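Local coordinates for protein Two-component system sensor histidine kinase (Bacteroides thetaiotaomicron, PDB 3OTT) that probably senses saccharides through its extracellular beta-propeller and beta-sandwich region and relays the signal as a histidine kinase and transcription regulator, at residues K224-K235 and G248-D259; S135-L143 and Y170-E178. All blocks are in the same frame, centred on the assembly; numbering follows the deposited sequence.

Contact 1. Residues K224-K235 and G248-D259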
loop_
_atom_site.group_PDB
_atom_site.type_symbol
_atom_site.label_atom_id
_atom_site.label_comp_id
_atom_site.label_asym_id
_atom_site.label_seq_id
_atom_site.Cartn_x
_atom_site.Cartn_y
_atom_site.Cartn_z
ATOM N N LYS B 224 -8.174 -17.523 26.824
ATOM C CA LYS B 224 -9.253 -16.980 27.615
ATOM C C LYS B 224 -10.532 -17.728 27.234
ATOM O O LYS B 224 -10.805 -17.952 26.061
ATOM C CB LYS B 224 -9.378 -15.509 27.298
ATOM C CG LYS B 224 -10.183 -14.738 28.279
ATOM C CD LYS B 224 -10.325 -13.261 27.846
ATOM C CE LYS B 224 -11.724 -12.765 28.243
ATOM N NZ LYS B 224 -12.098 -11.455 27.634
ATOM N N GLN B 225 -11.274 -18.149 28.248
ATOM C CA GLN B 225 -12.602 -18.732 28.081
ATOM C C GLN B 225 -13.566 -17.571 28.069
ATOM O O GLN B 225 -14.078 -17.170 29.125
ATOM C CB GLN B 225 -12.918 -19.627 29.263
ATOM C CG GLN B 225 -13.299 -21.010 28.952
ATOM C CD GLN B 225 -13.679 -21.739 30.232
ATOM O OE1 GLN B 225 -14.696 -21.404 30.885
ATOM N NE2 GLN B 225 -12.829 -22.695 30.645
ATOM N N THR B 226 -13.784 -17.009 26.888
ATOM C CA THR B 226 -14.624 -15.838 26.736
ATOM C C THR B 226 -16.132 -16.077 26.947
ATOM O O THR B 226 -16.809 -15.204 27.472
ATOM C CB THR B 226 -14.426 -15.205 25.352
ATOM O OG1 THR B 226 -13.015 -15.072 25.090
ATOM C CG2 THR B 226 -15.141 -13.849 25.272
ATOM N N GLU B 227 -16.660 -17.215 26.504
ATOM C CA GLU B 227 -18.063 -17.538 26.726
ATOM C C GLU B 227 -18.183 -19.059 26.959
ATOM O O GLU B 227 -17.374 -19.831 26.461
ATOM C CB GLU B 227 -18.933 -17.154 25.521
ATOM C CG GLU B 227 -18.813 -15.724 25.043
ATOM C CD GLU B 227 -19.318 -14.697 26.078
ATOM O OE1 GLU B 227 -20.144 -15.055 26.962
ATOM O OE2 GLU B 227 -18.874 -13.526 26.006
ATOM N N ALA B 228 -19.179 -19.465 27.745
ATOM C CA ALA B 228 -19.462 -20.859 28.033
ATOM C C ALA B 228 -20.963 -21.005 27.804
ATOM O O ALA B 228 -21.767 -20.327 28.431
ATOM C CB ALA B 228 -19.041 -21.221 29.497
ATOM N N PHE B 229 -21.328 -21.801 26.806
ATOM C CA PHE B 229 -22.704 -21.904 26.362
ATOM C C PHE B 229 -22.962 -23.392 26.300
ATOM O O PHE B 229 -22.858 -23.986 25.215
ATOM C CB PHE B 229 -22.804 -21.424 24.917
ATOM C CG PHE B 229 -22.602 -19.935 24.706
ATOM C CD1 PHE B 229 -22.936 -18.992 25.681
ATOM C CD2 PHE B 229 -22.175 -19.471 23.473
ATOM C CE1 PHE B 229 -22.787 -17.601 25.449
ATOM C CE2 PHE B 229 -22.024 -18.083 23.231
ATOM C CZ PHE B 229 -22.335 -17.150 24.239
ATOM N N HIS B 230 -23.253 -24.008 27.423
ATOM C CA HIS B 230 -23.544 -25.451 27.493
ATOM C C HIS B 230 -24.629 -25.903 26.510
ATOM O O HIS B 230 -25.605 -25.146 26.273
ATOM C CB HIS B 230 -24.041 -25.740 28.890
ATOM C CG HIS B 230 -24.311 -27.175 29.147
ATOM N ND1 HIS B 230 -25.472 -27.605 29.753
ATOM C CD2 HIS B 230 -23.578 -28.286 28.883
ATOM C CE1 HIS B 230 -25.433 -28.922 29.866
ATOM N NE2 HIS B 230 -24.297 -29.356 29.344
ATOM N N ASN B 231 -24.493 -27.114 25.952
ATOM C CA ASN B 231 -25.446 -27.627 24.912
ATOM C C ASN B 231 -25.610 -26.697 23.670
ATOM O O ASN B 231 -26.573 -26.838 22.888
ATOM C CB ASN B 231 -26.845 -27.950 25.482
ATOM C CG ASN B 231 -26.844 -29.146 26.469
ATOM O OD1 ASN B 231 -25.990 -30.055 26.396
ATOM N ND2 ASN B 231 -27.802 -29.137 27.395
ATOM N N ASN B 232 -24.691 -25.754 23.486
ATOM C CA ASN B 232 -24.687 -24.962 22.247
ATOM C C ASN B 232 -23.308 -25.160 21.622
ATOM O O ASN B 232 -22.369 -25.492 22.318
ATOM C CB ASN B 232 -24.992 -23.495 22.552
ATOM C CG ASN B 232 -25.664 -22.732 21.362
ATOM O OD1 ASN B 232 -25.787 -23.249 20.213
ATOM N ND2 ASN B 232 -26.092 -21.483 21.644
ATOM N N SER B 233 -23.177 -25.091 20.320
ATOM C CA SER B 233 -21.843 -25.134 19.738
ATOM C C SER B 233 -21.684 -23.949 18.817
ATOM O O SER B 233 -22.647 -23.482 18.212
ATOM C CB SER B 233 -21.611 -26.412 18.953
ATOM O OG SER B 233 -22.709 -26.605 18.103
ATOM N N ILE B 234 -20.468 -23.435 18.754
ATOM C CA ILE B 234 -20.168 -22.385 17.856
ATOM C C ILE B 234 -19.805 -22.998 16.521
ATOM O O ILE B 234 -18.852 -23.782 16.436
ATOM C CB ILE B 234 -19.006 -21.573 18.345
ATOM C CG1 ILE B 234 -19.302 -21.002 19.729
ATOM C CG2 ILE B 234 -18.691 -20.416 17.350
ATOM C CD1 ILE B 234 -20.067 -19.813 19.694
ATOM N N LYS B 235 -20.552 -22.641 15.482
ATOM C CA LYS B 235 -20.349 -23.189 14.124
ATOM C C LYS B 235 -19.632 -22.238 13.173
ATOM O O LYS B 235 -19.043 -22.660 12.178
ATOM C CB LYS B 235 -21.700 -23.548 13.505
ATOM C CG LYS B 235 -22.562 -24.369 14.414
ATOM C CD LYS B 235 -23.644 -25.142 13.658
ATOM C CE LYS B 235 -24.082 -26.425 14.417
ATOM N NZ LYS B 235 -22.937 -27.302 14.968
ATOM N N GLY B 248 -21.951 -17.690 15.201
ATOM C CA GLY B 248 -23.132 -18.434 14.736
ATOM C C GLY B 248 -23.216 -19.770 15.427
ATOM O O GLY B 248 -22.244 -20.526 15.488
ATOM N N THR B 249 -24.381 -20.062 16.002
ATOM C CA THR B 249 -24.524 -21.257 16.803
ATOM C C THR B 249 -25.627 -22.106 16.210
ATOM O O THR B 249 -26.186 -21.771 15.193
ATOM C CB THR B 249 -24.806 -20.908 18.316
ATOM O OG1 THR B 249 -26.159 -20.461 18.476
ATOM C CG2 THR B 249 -23.853 -19.793 18.833
ATOM N N ASP B 250 -25.980 -23.176 16.892
ATOM C CA ASP B 250 -27.234 -23.803 16.621
ATOM C C ASP B 250 -28.385 -23.221 17.399
ATOM O O ASP B 250 -29.486 -23.761 17.316
ATOM C CB ASP B 250 -27.209 -25.319 16.801
ATOM C CG ASP B 250 -26.361 -25.733 17.895
ATOM O OD1 ASP B 250 -26.723 -25.495 19.064
ATOM O OD2 ASP B 250 -25.318 -26.332 17.574
ATOM N N ASN B 251 -28.184 -22.118 18.106
ATOM C CA ASN B 251 -29.359 -21.462 18.732
ATOM C C ASN B 251 -29.241 -19.975 18.531
ATOM O O ASN B 251 -29.338 -19.171 19.492
ATOM C CB ASN B 251 -29.547 -21.878 20.203
ATOM C CG ASN B 251 -30.858 -21.293 20.855
ATOM O OD1 ASN B 251 -31.943 -21.275 20.248
ATOM N ND2 ASN B 251 -30.735 -20.816 22.128
ATOM N N GLY B 252 -28.952 -19.620 17.269
ATOM C CA GLY B 252 -28.974 -18.241 16.820
ATOM C C GLY B 252 -27.610 -17.595 16.846
ATOM O O GLY B 252 -26.588 -18.252 16.949
ATOM N N LEU B 253 -27.638 -16.279 16.769
ATOM C CA LEU B 253 -26.492 -15.405 16.635
ATOM C C LEU B 253 -26.165 -14.650 17.925
ATOM O O LEU B 253 -27.049 -14.109 18.568
ATOM C CB LEU B 253 -26.790 -14.358 15.510
ATOM C CG LEU B 253 -25.729 -13.293 15.191
ATOM C CD1 LEU B 253 -24.406 -13.847 14.659
ATOM C CD2 LEU B 253 -26.340 -12.321 14.230
ATOM N N TYR B 254 -24.883 -14.632 18.287
ATOM C CA TYR B 254 -24.415 -13.894 19.437
ATOM C C TYR B 254 -23.437 -12.885 18.904
ATOM O O TYR B 254 -22.703 -13.158 17.937
ATOM C CB TYR B 254 -23.708 -14.768 20.440
ATOM C CG TYR B 254 -24.651 -15.643 21.229
ATOM C CD1 TYR B 254 -25.109 -16.825 20.693
ATOM C CD2 TYR B 254 -25.086 -15.280 22.531
ATOM C CE1 TYR B 254 -25.919 -17.665 21.416
ATOM C CE2 TYR B 254 -25.943 -16.113 23.268
ATOM C CZ TYR B 254 -26.343 -17.316 22.691
ATOM O OH TYR B 254 -27.237 -18.179 23.289
ATOM N N VAL B 255 -23.496 -11.701 19.498
ATOM C CA VAL B 255 -22.677 -10.596 19.062
ATOM C C VAL B 255 -21.894 -10.120 20.303
ATOM O O VAL B 255 -22.486 -9.698 21.290
ATOM C CB VAL B 255 -23.572 -9.418 18.460
ATOM C CG1 VAL B 255 -22.780 -8.215 18.112
ATOM C CG2 VAL B 255 -24.351 -9.825 17.273
ATOM N N TYR B 256 -20.559 -10.150 20.203
ATOM C CA TYR B 256 -19.660 -9.795 21.317
ATOM C C TYR B 256 -18.977 -8.465 21.019
ATOM O O TYR B 256 -18.367 -8.253 19.925
ATOM C CB TYR B 256 -18.605 -10.937 21.493
ATOM C CG TYR B 256 -17.514 -10.604 22.526
ATOM C CD1 TYR B 256 -16.399 -9.904 22.146
ATOM C CD2 TYR B 256 -17.664 -10.942 23.915
ATOM C CE1 TYR B 256 -15.381 -9.565 23.069
ATOM C CE2 TYR B 256 -16.676 -10.576 24.842
ATOM C CZ TYR B 256 -15.535 -9.893 24.391
ATOM O OH TYR B 256 -14.539 -9.517 25.214
ATOM N N HIS B 257 -19.007 -7.579 21.990
ATOM C CA HIS B 257 -18.382 -6.285 21.815
ATOM C C HIS B 257 -17.202 -6.204 22.773
ATOM O O HIS B 257 -16.059 -6.195 22.305
ATOM C CB HIS B 257 -19.397 -5.130 21.967
ATOM C CG HIS B 257 -18.760 -3.768 22.047
ATOM N ND1 HIS B 257 -18.098 -3.177 20.980
ATOM C CD2 HIS B 257 -18.701 -2.878 23.065
ATOM C CE1 HIS B 257 -17.639 -1.993 21.346
ATOM N NE2 HIS B 257 -18.002 -1.782 22.600
ATOM N N ASN B 258 -17.460 -6.196 24.088
ATOM C CA ASN B 258 -16.394 -6.394 25.090
ATOM C C ASN B 258 -16.932 -7.162 26.339
ATOM O O ASN B 258 -18.127 -7.523 26.370
ATOM C CB ASN B 258 -15.640 -5.070 25.449
ATOM C CG ASN B 258 -16.553 -4.021 26.037
ATOM O OD1 ASN B 258 -17.568 -4.351 26.659
ATOM N ND2 ASN B 258 -16.224 -2.738 25.824
ATOM N N ASP B 259 -16.085 -7.408 27.336
ATOM C CA ASP B 259 -16.530 -8.121 28.560
ATOM C C ASP B 259 -17.583 -7.383 29.352
ATOM O O ASP B 259 -18.356 -8.036 30.065
ATOM C CB ASP B 259 -15.375 -8.418 29.550
ATOM C CG ASP B 259 -14.491 -9.578 29.098
ATOM O OD1 ASP B 259 -13.691 -10.099 29.907
ATOM O OD2 ASP B 259 -14.594 -10.001 27.940
#
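G248 meets K235 within the first hairpin of a beta-propeller blade, strands 232-239 and 245-249; the chain enters it through the type II turn F229-N232 from strand 222-229, the outermost strand of the preceding four-stranded antiparallel blade. The carbonyl of G248 accepts the amide of K235, with N to O at 2.7 Å and an N-H...O angle of 161°. T249 sends its CA hydrogen toward S233 O, 3.2 Å from CA, while its own OG1 closes an ST turn by accepting from N251 N. D250 is gripped through one carboxylate oxygen: S233 OG donates to OD2 at 2.7 Å on the syn side, and K235 NZ adds a long salt bridge to the same atom. With chi1 at 48°, S233 OG sits between its backbone N and carbonyl carbon and can also accept from K235 NZ. From Y254 onward the contact runs between blades, against strand 222-229. Y254 lays a ring face against F229 in a face-to-face stack, centroids 4.4 Å apart and planes at 26°; E227 CB lies over the rim of the opposite face of F229, and H265 stacks on Y254. Y256 receives T226 CG2 at 3.6 Å from its CE2, whereas E227 OE2 comes to the ring edge; W206 packs edge-to-face on the same tyrosine. D259 ends the interface with a two-donor site: Y256 OH hydrogen-bonds D259 OD2 from the anti side at 2.8 Å, and K224 NZ forms a salt bridge to D259 OD2 from the syn side at 2.9 Å.

Contact 2. Residues S135-L143 and Y170-E178; sequences SFDTRRNGL and YIPSNGKFE
N141 and F177 bring together two neighbouring blades of the beta-propeller: the first lies on the short helix 138-141 that follows the outer strand 133-136 of one blade, the second on the outer strand 176-180 of the next. One backbone hydrogen bond, short but bent at the hydrogen, runs from F177 N to N141 O at 2.8 Å. A second, nearly straight, comes from the side chain: N141 ND2 donates to G175 O at 2.8 Å, the acceptor lying in the amide plane. N141 CG is anti to its carbonyl carbon (chi1 -45°), a setting from which the carboxamide reaches G175 O through ND2 and D137 N through OD1; bonds at both ends fix the flip of the group. K176 NZ adds only a weak bond to R140 O. Supporting bonds shape each segment: D137 caps the helix by accepting from R140 N, and N174 OD1 forms an Asx turn with K176 N, next to the G1 bulge in which G175 and K176 face I171.

Apolar contact is made by the cluster of F136, Y170 and F177, with L143 on a face of F177. The edge of F177 points at the face of F136 in an offset edge-to-face pair, planes at 86° and centroids 5.8 Å apart. W116 meets both F136 and Y170. Y170 CD1 takes one face of F177; on the opposite face, in a CH-pi contact, L143 CD2 stands 3.7 Å from the ring centroid, 11° off its normal.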
loop_
_atom_site.group_PDB
_atom_site.type_symbol
_atom_site.label_atom_id
_atom_site.label_comp_id
_atom_site.label_asym_id
_atom_site.label_seq_id
_atom_site.Cartn_x
_atom_site.Cartn_y
_atom_site.Cartn_z
ATOM N N SER B 135 0.346 -34.735 2.010
ATOM C CA SER B 135 -0.516 -35.180 3.062
ATOM C C SER B 135 0.136 -34.938 4.389
ATOM O O SER B 135 1.335 -35.040 4.499
ATOM C CB SER B 135 -0.739 -36.673 2.879
ATOM O OG SER B 135 -1.436 -37.215 3.973
ATOM N N PHE B 136 -0.672 -34.629 5.396
ATOM C CA PHE B 136 -0.212 -34.439 6.755
ATOM C C PHE B 136 -1.009 -35.307 7.657
ATOM O O PHE B 136 -2.246 -35.352 7.571
ATOM C CB PHE B 136 -0.394 -32.988 7.190
ATOM C CG PHE B 136 0.480 -32.046 6.445
ATOM C CD1 PHE B 136 0.042 -31.474 5.249
ATOM C CD2 PHE B 136 1.776 -31.801 6.885
ATOM C CE1 PHE B 136 0.861 -30.668 4.519
ATOM C CE2 PHE B 136 2.590 -30.961 6.165
ATOM C CZ PHE B 136 2.137 -30.396 4.995
ATOM N N ASP B 137 -0.331 -35.990 8.568
ATOM C CA ASP B 137 -1.128 -36.821 9.454
ATOM C C ASP B 137 -0.745 -36.870 10.940
ATOM O O ASP B 137 0.137 -36.146 11.433
ATOM C CB ASP B 137 -1.323 -38.223 8.837
ATOM C CG ASP B 137 -0.163 -39.168 9.121
ATOM O OD1 ASP B 137 1.026 -38.783 9.005
ATOM O OD2 ASP B 137 -0.471 -40.326 9.479
ATOM N N THR B 138 -1.452 -37.754 11.621
ATOM C CA THR B 138 -1.294 -38.037 13.047
ATOM C C THR B 138 0.103 -38.586 13.433
ATOM O O THR B 138 0.788 -38.043 14.278
ATOM C CB THR B 138 -2.503 -38.936 13.456
ATOM O OG1 THR B 138 -3.086 -38.440 14.653
ATOM C CG2 THR B 138 -2.165 -40.387 13.579
ATOM N N ARG B 139 0.531 -39.635 12.752
ATOM C CA ARG B 139 1.804 -40.307 12.981
ATOM C C ARG B 139 3.038 -39.546 12.487
ATOM O O ARG B 139 3.980 -39.325 13.264
ATOM C CB ARG B 139 1.737 -41.683 12.340
ATOM C CG ARG B 139 0.964 -42.622 13.234
ATOM C CD ARG B 139 0.294 -43.808 12.537
ATOM N NE ARG B 139 -0.825 -44.297 13.366
ATOM C CZ ARG B 139 -0.690 -45.040 14.470
ATOM N NH1 ARG B 139 0.519 -45.415 14.894
ATOM N NH2 ARG B 139 -1.770 -45.408 15.156
ATOM N N ARG B 140 3.037 -39.118 11.218
ATOM C CA ARG B 140 4.199 -38.388 10.690
ATOM C C ARG B 140 4.317 -36.948 11.222
ATOM O O ARG B 140 5.419 -36.453 11.374
ATOM C CB ARG B 140 4.222 -38.364 9.158
ATOM C CG ARG B 140 4.173 -39.727 8.515
ATOM C CD ARG B 140 4.704 -39.695 7.098
ATOM N NE ARG B 140 4.112 -40.788 6.341
ATOM C CZ ARG B 140 3.139 -40.648 5.439
ATOM N NH1 ARG B 140 2.677 -39.439 5.139
ATOM N NH2 ARG B 140 2.657 -41.726 4.812
ATOM N N ASN B 141 3.197 -36.288 11.513
ATOM C CA ASN B 141 3.259 -34.841 11.773
ATOM C C ASN B 141 2.794 -34.355 13.173
ATOM O O ASN B 141 2.942 -33.175 13.489
ATOM C CB ASN B 141 2.627 -34.045 10.622
ATOM C CG ASN B 141 3.063 -34.556 9.226
ATOM O OD1 ASN B 141 2.516 -35.545 8.701
ATOM N ND2 ASN B 141 4.041 -33.868 8.619
ATOM N N GLY B 142 2.298 -35.266 14.008
ATOM C CA GLY B 142 1.819 -34.927 15.366
ATOM C C GLY B 142 0.478 -34.199 15.338
ATOM O O GLY B 142 0.159 -33.428 16.246
ATOM N N LEU B 143 -0.319 -34.406 14.294
ATOM C CA LEU B 143 -1.685 -33.870 14.319
ATOM C C LEU B 143 -2.463 -34.493 15.478
ATOM O O LEU B 143 -2.262 -35.662 15.784
ATOM C CB LEU B 143 -2.388 -34.141 13.004
ATOM C CG LEU B 143 -2.188 -33.141 11.881
ATOM C CD1 LEU B 143 -3.011 -33.622 10.711
ATOM C CD2 LEU B 143 -2.627 -31.731 12.318
ATOM N N TYR B 170 0.750 -25.221 12.789
ATOM C CA TYR B 170 1.860 -25.759 11.989
ATOM C C TYR B 170 3.243 -25.195 12.332
ATOM O O TYR B 170 3.406 -23.982 12.535
ATOM C CB TYR B 170 1.596 -25.465 10.543
ATOM C CG TYR B 170 2.519 -26.113 9.575
ATOM C CD1 TYR B 170 2.842 -27.463 9.671
ATOM C CD2 TYR B 170 3.038 -25.373 8.532
ATOM C CE1 TYR B 170 3.689 -28.048 8.713
ATOM C CE2 TYR B 170 3.835 -25.943 7.569
ATOM C CZ TYR B 170 4.173 -27.263 7.654
ATOM O OH TYR B 170 4.999 -27.797 6.673
ATOM N N ILE B 171 4.227 -26.084 12.332
ATOM C CA ILE B 171 5.629 -25.714 12.537
ATOM C C ILE B 171 6.410 -25.922 11.222
ATOM O O ILE B 171 6.824 -27.030 10.926
ATOM C CB ILE B 171 6.274 -26.535 13.686
ATOM C CG1 ILE B 171 5.317 -26.603 14.897
ATOM C CG2 ILE B 171 7.667 -25.947 14.028
ATOM C CD1 ILE B 171 5.725 -27.678 16.067
ATOM N N PRO B 172 6.582 -24.873 10.417
ATOM C CA PRO B 172 7.262 -25.177 9.156
ATOM C C PRO B 172 8.765 -25.480 9.302
ATOM O O PRO B 172 9.365 -25.898 8.338
ATOM C CB PRO B 172 7.000 -23.948 8.274
ATOM C CG PRO B 172 6.811 -22.789 9.279
ATOM C CD PRO B 172 6.220 -23.452 10.551
ATOM N N SER B 173 9.346 -25.325 10.486
ATOM C CA SER B 173 10.754 -25.765 10.750
ATOM C C SER B 173 10.953 -27.216 10.403
ATOM O O SER B 173 11.847 -27.579 9.649
ATOM C CB SER B 173 11.089 -25.672 12.237
ATOM O OG SER B 173 11.334 -24.349 12.577
ATOM N N ASN B 174 10.104 -28.049 10.988
ATOM C CA ASN B 174 10.292 -29.475 10.939
ATOM C C ASN B 174 9.076 -30.152 10.325
ATOM O O ASN B 174 9.031 -31.370 10.260
ATOM C CB ASN B 174 10.534 -29.996 12.351
ATOM C CG ASN B 174 9.376 -29.694 13.275
ATOM O OD1 ASN B 174 8.311 -29.250 12.828
ATOM N ND2 ASN B 174 9.562 -29.923 14.562
ATOM N N GLY B 175 8.074 -29.380 9.903
ATOM C CA GLY B 175 6.887 -29.967 9.295
ATOM C C GLY B 175 5.925 -30.688 10.255
ATOM O O GLY B 175 5.142 -31.552 9.819
ATOM N N LYS B 176 5.962 -30.332 11.539
ATOM C CA LYS B 176 5.080 -30.939 12.507
ATOM C C LYS B 176 4.029 -29.952 13.058
ATOM O O LYS B 176 3.994 -28.805 12.692
ATOM C CB LYS B 176 5.894 -31.512 13.665
ATOM C CG LYS B 176 6.736 -32.708 13.323
ATOM C CD LYS B 176 7.024 -33.449 14.660
ATOM C CE LYS B 176 8.226 -34.431 14.544
ATOM N NZ LYS B 176 7.875 -35.573 13.647
ATOM N N PHE B 177 3.193 -30.401 13.970
ATOM C CA PHE B 177 2.207 -29.523 14.520
ATOM C C PHE B 177 2.323 -29.403 16.035
ATOM O O PHE B 177 2.370 -30.372 16.728
ATOM C CB PHE B 177 0.789 -29.981 14.111
ATOM C CG PHE B 177 0.542 -29.876 12.633
ATOM C CD1 PHE B 177 1.021 -30.864 11.761
ATOM C CD2 PHE B 177 -0.170 -28.793 12.104
ATOM C CE1 PHE B 177 0.823 -30.743 10.406
ATOM C CE2 PHE B 177 -0.415 -28.690 10.740
ATOM C CZ PHE B 177 0.096 -29.663 9.888
ATOM N N GLU B 178 2.256 -28.187 16.526
ATOM C CA GLU B 178 2.288 -27.978 17.959
ATOM C C GLU B 178 0.840 -27.857 18.494
ATOM O O GLU B 178 0.087 -27.005 18.008
ATOM C CB GLU B 178 3.054 -26.662 18.209
ATOM C CG GLU B 178 3.074 -26.271 19.677
ATOM C CD GLU B 178 3.678 -24.866 19.967
ATOM O OE1 GLU B 178 3.890 -24.034 19.013
ATOM O OE2 GLU B 178 3.903 -24.616 21.191
#

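Both contacts join consecutive blades of the same propeller, and they follow one another along the chain, contact 2 closing before contact 1 opens. Their centres lie about 30 Å apart and their nearest atoms about 15 Å, so neither touches the other. Strand 176-180 of contact 2 and strand 222-229 of contact 1 are the outermost strands of successive blades, 148-180 and 193-229. Contact 2 joins blade 105-136 to blade 148-180, and contact 1 joins blade 193-229 to blade 232-266, so together they cover two of the successive blade junctions. None of the residues lining the hexatantalum dodecabromide pocket belongs to either contact.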